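Local coordinates for cytoplasmic protein (PDB 7LPO) that probably hydrolyses steryl beta-glucosides, as a sterylglucosidase of glycoside hydrolase family 5, at residues Thr213-Ile227 against Arg357-His371. Numbering follows the deposited sequence.
Sequences TFFFAGKTYAPKCII and RGKEWALGTCIWAHH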
ATOM      1  N   THR A 213       8.410  13.154  12.605  1.00 14.72           N
ATOM      2  CA  THR A 213       9.483  13.195  13.595  1.00 14.75           C
ATOM      3  C   THR A 213       8.914  13.088  15.009  1.00 14.74           C
ATOM      4  O   THR A 213       9.479  12.393  15.866  1.00 14.73           O
ATOM      5  CB  THR A 213      10.295  14.483  13.428  1.00 14.82           C
ATOM      6  OG1 THR A 213      10.838  14.562  12.106  1.00 14.83           O
ATOM      7  CG2 THR A 213      11.448  14.550  14.410  1.00 14.86           C
ATOM      8  N   PHE A 214       7.789  13.769  15.261  1.00 14.75           N
ATOM      9  CA  PHE A 214       7.056  13.597  16.512  1.00 14.74           C
ATOM     10  C   PHE A 214       6.670  12.134  16.713  1.00 14.67           C
ATOM     11  O   PHE A 214       6.990  11.524  17.738  1.00 14.66           O
ATOM     12  CB  PHE A 214       5.794  14.483  16.507  1.00 14.75           C
ATOM     13  CG  PHE A 214       6.044  15.959  16.728  1.00 14.83           C
ATOM     14  CD1 PHE A 214       7.281  16.445  17.109  1.00 14.88           C
ATOM     15  CD2 PHE A 214       5.003  16.869  16.574  1.00 14.85           C
ATOM     16  CE1 PHE A 214       7.475  17.812  17.341  1.00 14.95           C
ATOM     17  CE2 PHE A 214       5.198  18.238  16.792  1.00 14.92           C
ATOM     18  CZ  PHE A 214       6.430  18.707  17.173  1.00 14.97           C
ATOM     19  N   PHE A 215       5.985  11.554  15.721  1.00 14.63           N
ATOM     20  CA  PHE A 215       5.406  10.218  15.868  1.00 14.56           C
ATOM     21  C   PHE A 215       6.450   9.177  16.258  1.00 14.55           C
ATOM     22  O   PHE A 215       6.230   8.377  17.174  1.00 14.52           O
ATOM     23  CB  PHE A 215       4.716   9.816  14.561  1.00 14.53           C
ATOM     24  CG  PHE A 215       3.905   8.545  14.653  1.00 14.47           C
ATOM     25  CD1 PHE A 215       2.621   8.560  15.185  1.00 14.45           C
ATOM     26  CD2 PHE A 215       4.418   7.341  14.188  1.00 14.43           C
ATOM     27  CE1 PHE A 215       1.868   7.412  15.259  1.00 14.40           C
ATOM     28  CE2 PHE A 215       3.660   6.182  14.263  1.00 14.38           C
ATOM     29  CZ  PHE A 215       2.373   6.229  14.803  1.00 14.36           C
ATOM     30  N   PHE A 216       7.576   9.145  15.551  1.00 14.56           N
ATOM     31  CA  PHE A 216       8.550   8.078  15.716  1.00 14.55           C
ATOM     32  C   PHE A 216       9.679   8.429  16.663  1.00 14.59           C
ATOM     33  O   PHE A 216      10.332   7.515  17.171  1.00 14.58           O
ATOM     34  CB  PHE A 216       9.179   7.697  14.369  1.00 14.53           C
ATOM     35  CG  PHE A 216       8.303   6.861  13.508  1.00 14.48           C
ATOM     36  CD1 PHE A 216       7.871   5.622  13.931  1.00 14.43           C
ATOM     37  CD2 PHE A 216       7.904   7.317  12.273  1.00 14.48           C
ATOM     38  CE1 PHE A 216       7.061   4.855  13.141  1.00 14.39           C
ATOM     39  CE2 PHE A 216       7.095   6.545  11.470  1.00 14.43           C
ATOM     40  CZ  PHE A 216       6.677   5.312  11.901  1.00 14.39           C
ATOM     41  N   ALA A 217       9.939   9.722  16.906  1.00 14.65           N
ATOM     42  CA  ALA A 217      11.138  10.086  17.652  1.00 14.70           C
ATOM     43  C   ALA A 217      10.999  11.391  18.425  1.00 14.75           C
ATOM     44  O   ALA A 217      12.019  12.032  18.708  1.00 14.81           O
ATOM     45  CB  ALA A 217      12.337  10.189  16.680  1.00 14.72           C
ATOM     46  N   GLY A 218       9.777  11.796  18.771  1.00 14.75           N
ATOM     47  CA  GLY A 218       9.595  13.015  19.544  1.00 14.80           C
ATOM     48  C   GLY A 218      10.415  13.054  20.821  1.00 14.84           C
ATOM     49  O   GLY A 218      10.903  14.111  21.224  1.00 17.42           O
ATOM     50  N   LYS A 219      10.585  11.904  21.477  1.00 14.92           N
ATOM     51  CA  LYS A 219      11.325  11.893  22.740  1.00 17.34           C
ATOM     52  C   LYS A 219      12.804  12.203  22.544  1.00 16.16           C
ATOM     53  O   LYS A 219      13.470  12.639  23.489  1.00 16.12           O
ATOM     54  CB  LYS A 219      11.166  10.537  23.440  1.00 19.22           C
ATOM     55  CG  LYS A 219       9.789  10.310  24.039  1.00 21.68           C
ATOM     56  CD  LYS A 219       9.684   8.948  24.718  1.00 24.96           C
ATOM     57  CE  LYS A 219       9.361   7.851  23.714  1.00 30.71           C
ATOM     58  NZ  LYS A 219       8.852   6.598  24.366  1.00 34.86           N
ATOM     59  N   THR A 220      13.327  11.998  21.340  1.00 14.88           N
ATOM     60  CA  THR A 220      14.728  12.261  21.040  1.00 14.92           C
ATOM     61  C   THR A 220      14.951  13.676  20.522  1.00 14.98           C
ATOM     62  O   THR A 220      15.902  14.343  20.941  1.00 15.04           O
ATOM     63  CB  THR A 220      15.227  11.248  20.003  1.00 16.86           C
ATOM     64  OG1 THR A 220      15.121   9.927  20.545  1.00 18.56           O
ATOM     65  CG2 THR A 220      16.678  11.523  19.583  1.00 17.60           C
ATOM     66  N   TYR A 221      14.076  14.154  19.634  1.00 16.23           N
ATOM     67  CA  TYR A 221      14.301  15.406  18.929  1.00 16.66           C
ATOM     68  C   TYR A 221      13.380  16.534  19.352  1.00 17.74           C
ATOM     69  O   TYR A 221      13.697  17.692  19.065  1.00 18.55           O
ATOM     70  CB  TYR A 221      14.160  15.188  17.416  1.00 18.50           C
ATOM     71  CG  TYR A 221      15.158  14.182  16.895  1.00 17.81           C
ATOM     72  CD1 TYR A 221      16.516  14.458  16.908  1.00 16.73           C
ATOM     73  CD2 TYR A 221      14.748  12.943  16.423  1.00 18.08           C
ATOM     74  CE1 TYR A 221      17.439  13.524  16.459  1.00 15.76           C
ATOM     75  CE2 TYR A 221      15.648  12.017  15.978  1.00 15.83           C
ATOM     76  CZ  TYR A 221      16.995  12.306  15.994  1.00 16.71           C
ATOM     77  OH  TYR A 221      17.907  11.366  15.548  1.00 19.29           O
ATOM     78  N   ALA A 222      12.263  16.243  20.020  1.00 15.02           N
ATOM     79  CA  ALA A 222      11.363  17.273  20.545  1.00 16.79           C
ATOM     80  C   ALA A 222      11.017  16.968  21.999  1.00 17.47           C
ATOM     81  O   ALA A 222       9.848  16.795  22.350  1.00 15.01           O
ATOM     82  CB  ALA A 222      10.097  17.376  19.695  1.00 15.97           C
ATOM     83  N   PRO A 223      12.025  16.885  22.874  1.00 20.40           N
ATOM     84  CA  PRO A 223      11.758  16.502  24.278  1.00 21.22           C
ATOM     85  C   PRO A 223      10.840  17.459  25.030  1.00 18.25           C
ATOM     86  O   PRO A 223      10.206  17.057  26.020  1.00 17.82           O
ATOM     87  CB  PRO A 223      13.158  16.472  24.908  1.00 22.78           C
ATOM     88  CG  PRO A 223      14.038  17.292  23.958  1.00 19.89           C
ATOM     89  CD  PRO A 223      13.463  17.055  22.598  1.00 18.27           C
ATOM     90  N   LYS A 224      10.759  18.710  24.611  1.00 17.56           N
ATOM     91  CA  LYS A 224       9.903  19.666  25.289  1.00 17.84           C
ATOM     92  C   LYS A 224       8.426  19.494  24.954  1.00 18.91           C
ATOM     93  O   LYS A 224       7.587  20.149  25.584  1.00 19.87           O
ATOM     94  CB  LYS A 224      10.323  21.089  24.922  1.00 19.37           C
ATOM     95  CG  LYS A 224      11.699  21.466  25.370  1.00 21.18           C
ATOM     96  CD  LYS A 224      12.119  22.803  24.792  1.00 24.18           C
ATOM     97  CE  LYS A 224      13.631  22.957  24.874  1.00 29.64           C
ATOM     98  NZ  LYS A 224      14.048  24.375  24.834  1.00 34.97           N
ATOM     99  N   CYS A 225       8.084  18.653  23.975  1.00 17.62           N
ATOM    100  CA  CYS A 225       6.711  18.569  23.472  1.00 17.18           C
ATOM    101  C   CYS A 225       5.928  17.577  24.325  1.00 16.73           C
ATOM    102  O   CYS A 225       5.744  16.404  23.981  1.00 17.42           O
ATOM    103  CB  CYS A 225       6.708  18.195  21.998  1.00 19.36           C
ATOM    104  SG  CYS A 225       7.385  19.522  20.956  1.00 16.15           S
ATOM    105  N   ILE A 226       5.452  18.083  25.465  1.00 15.01           N
ATOM    106  CA  ILE A 226       4.723  17.305  26.458  1.00 15.62           C
ATOM    107  C   ILE A 226       3.231  17.569  26.305  1.00 14.96           C
ATOM    108  O   ILE A 226       2.798  18.720  26.176  1.00 15.24           O
ATOM    109  CB  ILE A 226       5.195  17.655  27.884  1.00 15.96           C
ATOM    110  CG1 ILE A 226       6.648  17.226  28.093  1.00 16.20           C
ATOM    111  CG2 ILE A 226       4.270  17.023  28.919  1.00 15.78           C
ATOM    112  CD1 ILE A 226       6.926  15.785  27.757  1.00 18.13           C
ATOM    113  N   ILE A 227       2.432  16.506  26.353  1.00 18.43           N
ATOM    114  CA  ILE A 227       0.989  16.605  26.156  1.00 19.22           C
ATOM    115  C   ILE A 227       0.334  15.487  26.961  1.00 19.54           C
ATOM    116  O   ILE A 227       0.695  14.314  26.824  1.00 18.74           O
ATOM    117  CB  ILE A 227       0.653  16.537  24.654  1.00 20.37           C
ATOM    118  CG1 ILE A 227      -0.846  16.477  24.413  1.00 22.28           C
ATOM    119  CG2 ILE A 227       1.356  15.341  24.002  1.00 20.19           C
ATOM    120  CD1 ILE A 227      -1.213  16.751  22.971  1.00 23.08           C
ATOM    121  N   ARG A 357      -1.524  20.702  27.326  1.00 15.83           N
ATOM    122  CA  ARG A 357      -0.215  20.867  26.718  1.00 17.50           C
ATOM    123  C   ARG A 357       0.768  21.428  27.737  1.00 17.60           C
ATOM    124  O   ARG A 357       0.438  22.342  28.498  1.00 16.11           O
ATOM    125  CB  ARG A 357      -0.300  21.792  25.506  1.00 17.87           C
ATOM    126  CG  ARG A 357       0.896  21.679  24.563  1.00 18.67           C
ATOM    127  CD  ARG A 357       0.792  22.705  23.464  1.00 18.36           C
ATOM    128  NE  ARG A 357      -0.408  22.531  22.650  1.00 18.58           N
ATOM    129  CZ  ARG A 357      -0.547  21.597  21.712  1.00 15.03           C
ATOM    130  NH1 ARG A 357       0.436  20.736  21.473  1.00 15.00           N
ATOM    131  NH2 ARG A 357      -1.669  21.516  21.020  1.00 15.00           N
ATOM    132  N   GLY A 358       1.975  20.863  27.753  1.00 18.47           N
ATOM    133  CA  GLY A 358       2.974  21.270  28.720  1.00 21.35           C
ATOM    134  C   GLY A 358       3.477  22.678  28.473  1.00 24.75           C
ATOM    135  O   GLY A 358       3.391  23.220  27.371  1.00 26.96           O
ATOM    136  N   LYS A 359       4.037  23.276  29.527  1.00 30.69           N
ATOM    137  CA  LYS A 359       4.399  24.686  29.462  1.00 32.43           C
ATOM    138  C   LYS A 359       5.668  24.945  28.661  1.00 31.53           C
ATOM    139  O   LYS A 359       5.882  26.075  28.221  1.00 31.70           O
ATOM    140  CB  LYS A 359       4.568  25.265  30.871  1.00 38.03           C
ATOM    141  CG  LYS A 359       3.257  25.558  31.623  1.00 44.10           C
ATOM    142  CD  LYS A 359       2.275  26.470  30.858  1.00 49.45           C
ATOM    143  CE  LYS A 359       2.977  27.588  30.077  1.00 52.67           C
ATOM    144  NZ  LYS A 359       2.008  28.625  29.578  1.00 52.82           N
ATOM    145  N   GLU A 360       6.520  23.956  28.449  1.00 32.96           N
ATOM    146  CA  GLU A 360       7.690  24.184  27.609  1.00 33.77           C
ATOM    147  C   GLU A 360       7.408  23.959  26.124  1.00 28.97           C
ATOM    148  O   GLU A 360       8.300  24.175  25.296  1.00 28.77           O
ATOM    149  CB  GLU A 360       8.855  23.306  28.079  1.00 39.50           C
ATOM    150  CG  GLU A 360       9.471  23.753  29.418  1.00 48.12           C
ATOM    151  CD  GLU A 360       9.571  25.279  29.572  1.00 58.45           C
ATOM    152  OE1 GLU A 360       8.670  25.881  30.213  1.00 61.73           O
ATOM    153  OE2 GLU A 360      10.540  25.874  29.045  1.00 62.45           O
ATOM    154  N   TRP A 361       6.192  23.562  25.763  1.00 22.64           N
ATOM    155  CA  TRP A 361       5.803  23.416  24.359  1.00 20.46           C
ATOM    156  C   TRP A 361       5.375  24.782  23.854  1.00 20.64           C
ATOM    157  O   TRP A 361       4.202  25.146  23.923  1.00 21.31           O
ATOM    158  CB  TRP A 361       4.671  22.410  24.197  1.00 19.61           C
ATOM    159  CG  TRP A 361       4.466  21.960  22.780  1.00 16.85           C
ATOM    160  CD1 TRP A 361       4.755  22.661  21.634  1.00 16.69           C
ATOM    161  CD2 TRP A 361       3.937  20.701  22.353  1.00 15.07           C
ATOM    162  NE1 TRP A 361       4.432  21.914  20.524  1.00 15.12           N
ATOM    163  CE2 TRP A 361       3.932  20.706  20.935  1.00 15.05           C
ATOM    164  CE3 TRP A 361       3.467  19.569  23.029  1.00 15.09           C
ATOM    165  CZ2 TRP A 361       3.477  19.634  20.191  1.00 14.98           C
ATOM    166  CZ3 TRP A 361       3.021  18.501  22.292  1.00 15.38           C
ATOM    167  CH2 TRP A 361       3.030  18.537  20.880  1.00 15.31           C
ATOM    168  N   ALA A 362       6.334  25.548  23.341  1.00 22.06           N
ATOM    169  CA  ALA A 362       6.021  26.875  22.834  1.00 20.62           C
ATOM    170  C   ALA A 362       5.067  26.767  21.652  1.00 21.31           C
ATOM    171  O   ALA A 362       5.232  25.915  20.774  1.00 22.29           O
ATOM    172  CB  ALA A 362       7.299  27.598  22.418  1.00 19.58           C
ATOM    173  N   LEU A 363       4.048  27.617  21.649  1.00 21.03           N
ATOM    174  CA  LEU A 363       3.065  27.664  20.583  1.00 21.50           C
ATOM    175  C   LEU A 363       3.249  28.933  19.761  1.00 22.00           C
ATOM    176  O   LEU A 363       3.849  29.913  20.207  1.00 22.56           O
ATOM    177  CB  LEU A 363       1.646  27.595  21.151  1.00 21.65           C
ATOM    178  CG  LEU A 363       1.270  26.238  21.755  1.00 22.85           C
ATOM    179  CD1 LEU A 363      -0.032  26.357  22.554  1.00 26.87           C
ATOM    180  CD2 LEU A 363       1.155  25.189  20.679  1.00 22.75           C
ATOM    181  N   GLY A 364       2.744  28.891  18.533  1.00 22.94           N
ATOM    182  CA  GLY A 364       2.790  30.059  17.682  1.00 22.86           C
ATOM    183  C   GLY A 364       4.159  30.419  17.167  1.00 20.99           C
ATOM    184  O   GLY A 364       4.327  31.505  16.609  1.00 19.75           O
ATOM    185  N   THR A 365       5.146  29.554  17.355  1.00 22.02           N
ATOM    186  CA  THR A 365       6.488  29.764  16.839  1.00 22.03           C
ATOM    187  C   THR A 365       7.046  28.393  16.479  1.00 21.61           C
ATOM    188  O   THR A 365       6.488  27.361  16.857  1.00 22.57           O
ATOM    189  CB  THR A 365       7.350  30.515  17.860  1.00 22.23           C
ATOM    190  OG1 THR A 365       8.615  30.848  17.283  1.00 22.00           O
ATOM    191  CG2 THR A 365       7.565  29.692  19.105  1.00 24.00           C
ATOM    192  N   CYS A 366       8.139  28.384  15.718  1.00 19.21           N
ATOM    193  CA  CYS A 366       8.686  27.130  15.218  1.00 18.14           C
ATOM    194  C   CYS A 366       9.182  26.261  16.363  1.00 18.23           C
ATOM    195  O   CYS A 366      10.001  26.697  17.184  1.00 17.75           O
ATOM    196  CB  CYS A 366       9.831  27.394  14.241  1.00 19.02           C
ATOM    197  SG  CYS A 366      10.573  25.898  13.564  1.00 19.60           S
ATOM    198  N   ILE A 367       8.699  25.015  16.404  1.00 19.60           N
ATOM    199  CA  ILE A 367       9.099  24.098  17.461  1.00 20.12           C
ATOM    200  C   ILE A 367      10.547  23.652  17.298  1.00 20.16           C
ATOM    201  O   ILE A 367      11.197  23.295  18.290  1.00 20.31           O
ATOM    202  CB  ILE A 367       8.127  22.901  17.502  1.00 22.43           C
ATOM    203  CG1 ILE A 367       8.270  22.130  18.817  1.00 21.35           C
ATOM    204  CG2 ILE A 367       8.337  21.969  16.312  1.00 23.16           C
ATOM    205  CD1 ILE A 367       7.947  22.975  20.062  1.00 21.31           C
ATOM    206  N   TRP A 368      11.092  23.701  16.077  1.00 18.78           N
ATOM    207  CA  TRP A 368      12.480  23.294  15.868  1.00 15.87           C
ATOM    208  C   TRP A 368      13.445  24.399  16.263  1.00 15.59           C
ATOM    209  O   TRP A 368      14.495  24.126  16.857  1.00 16.15           O
ATOM    210  CB  TRP A 368      12.676  22.873  14.416  1.00 15.47           C
ATOM    211  CG  TRP A 368      11.727  21.776  14.071  1.00 16.11           C
ATOM    212  CD1 TRP A 368      10.771  21.788  13.101  1.00 15.36           C
ATOM    213  CD2 TRP A 368      11.614  20.506  14.731  1.00 15.32           C
ATOM    214  NE1 TRP A 368      10.068  20.605  13.115  1.00 15.28           N
ATOM    215  CE2 TRP A 368      10.578  19.799  14.099  1.00 15.94           C
ATOM    216  CE3 TRP A 368      12.295  19.903  15.792  1.00 15.31           C
ATOM    217  CZ2 TRP A 368      10.215  18.514  14.483  1.00 15.18           C
ATOM    218  CZ3 TRP A 368      11.933  18.637  16.175  1.00 15.24           C
ATOM    219  CH2 TRP A 368      10.903  17.953  15.525  1.00 15.73           C
ATOM    220  N   ALA A 369      13.085  25.651  15.977  1.00 16.39           N
ATOM    221  CA  ALA A 369      13.814  26.774  16.553  1.00 17.19           C
ATOM    222  C   ALA A 369      13.779  26.711  18.072  1.00 15.85           C
ATOM    223  O   ALA A 369      14.778  26.999  18.742  1.00 16.67           O
ATOM    224  CB  ALA A 369      13.218  28.096  16.063  1.00 18.96           C
ATOM    225  N   HIS A 370      12.632  26.330  18.632  1.00 17.86           N
ATOM    226  CA  HIS A 370      12.484  26.261  20.076  1.00 19.22           C
ATOM    227  C   HIS A 370      13.373  25.195  20.691  1.00 20.75           C
ATOM    228  O   HIS A 370      13.658  25.263  21.887  1.00 23.23           O
ATOM    229  CB  HIS A 370      11.024  25.991  20.431  1.00 23.38           C
ATOM    230  CG  HIS A 370      10.728  26.136  21.887  1.00 28.05           C
ATOM    231  ND1 HIS A 370      11.013  27.284  22.589  1.00 29.42           N
ATOM    232  CD2 HIS A 370      10.176  25.276  22.773  1.00 29.57           C
ATOM    233  CE1 HIS A 370      10.642  27.129  23.846  1.00 30.04           C
ATOM    234  NE2 HIS A 370      10.141  25.916  23.986  1.00 30.49           N
ATOM    235  N   HIS A 371      13.803  24.211  19.907  1.00 18.95           N
ATOM    236  CA  HIS A 371      14.768  23.220  20.351  1.00 17.49           C
ATOM    237  C   HIS A 371      16.184  23.556  19.902  1.00 17.71           C
ATOM    238  O   HIS A 371      17.079  22.719  20.036  1.00 18.23           O
ATOM    239  CB  HIS A 371      14.353  21.832  19.851  1.00 15.35           C
ATOM    240  CG  HIS A 371      13.226  21.237  20.633  1.00 16.21           C
ATOM    241  ND1 HIS A 371      11.903  21.499  20.347  1.00 16.60           N
ATOM    242  CD2 HIS A 371      13.225  20.446  21.734  1.00 15.27           C
ATOM    243  CE1 HIS A 371      11.134  20.874  21.224  1.00 15.74           C
ATOM    244  NE2 HIS A 371      11.912  20.221  22.070  1.00 15.23           N
TER
HETATM  245  O   HOH W   1       6.428  20.937  28.218  1.00 24.75           O
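CB and SG of Cys225 lie over one face of the Trp361 indole, CB 3.5 Å from the centroid of the six-membered ring and SG above the five-membered one, a CH-pi and sulfur-aromatic pair. The indole belongs to an aromatic cluster: its edge points at the face of Phe214 in an offset edge-to-face pair, planes at 79°, and Trp368 meets Phe214 obliquely. With SG anti to the carbonyl carbon (chi1 -68°), Cys225 also reaches Ile367, 3.5 Å from SG to CG1. Trp361 is sandwiched between Cys225 and NH1 of Arg357, whose NH2 forms a salt bridge with Asp345. The cluster packs the end of helix 206-221 and the type I turn Ala222-Cys225 against 357-371, about 30 Å, centre to centre, from the middle of a chain whose family fold is the TIM barrel.

His371 is wedged into that turn, Ala222 CA over one ring face and Lys224 CD over the other. His371 NE2 accepts from Lys224 N at 3.2 Å, nearly in the ring plane. His371 ND1 donates to Ile367 O at 2.8 Å, so bonds at both nitrogens fix the imidazole's rotation. Lys224 extends across His370, whose ring is held by NE2 bonding to Glu360 O. Ile227 and Arg357 form a single beta bridge, and Gly358 N donates to Ile226 O. Lys224 NZ donates to His370 O at 3.1 Å, with a C=O...N angle of 159°.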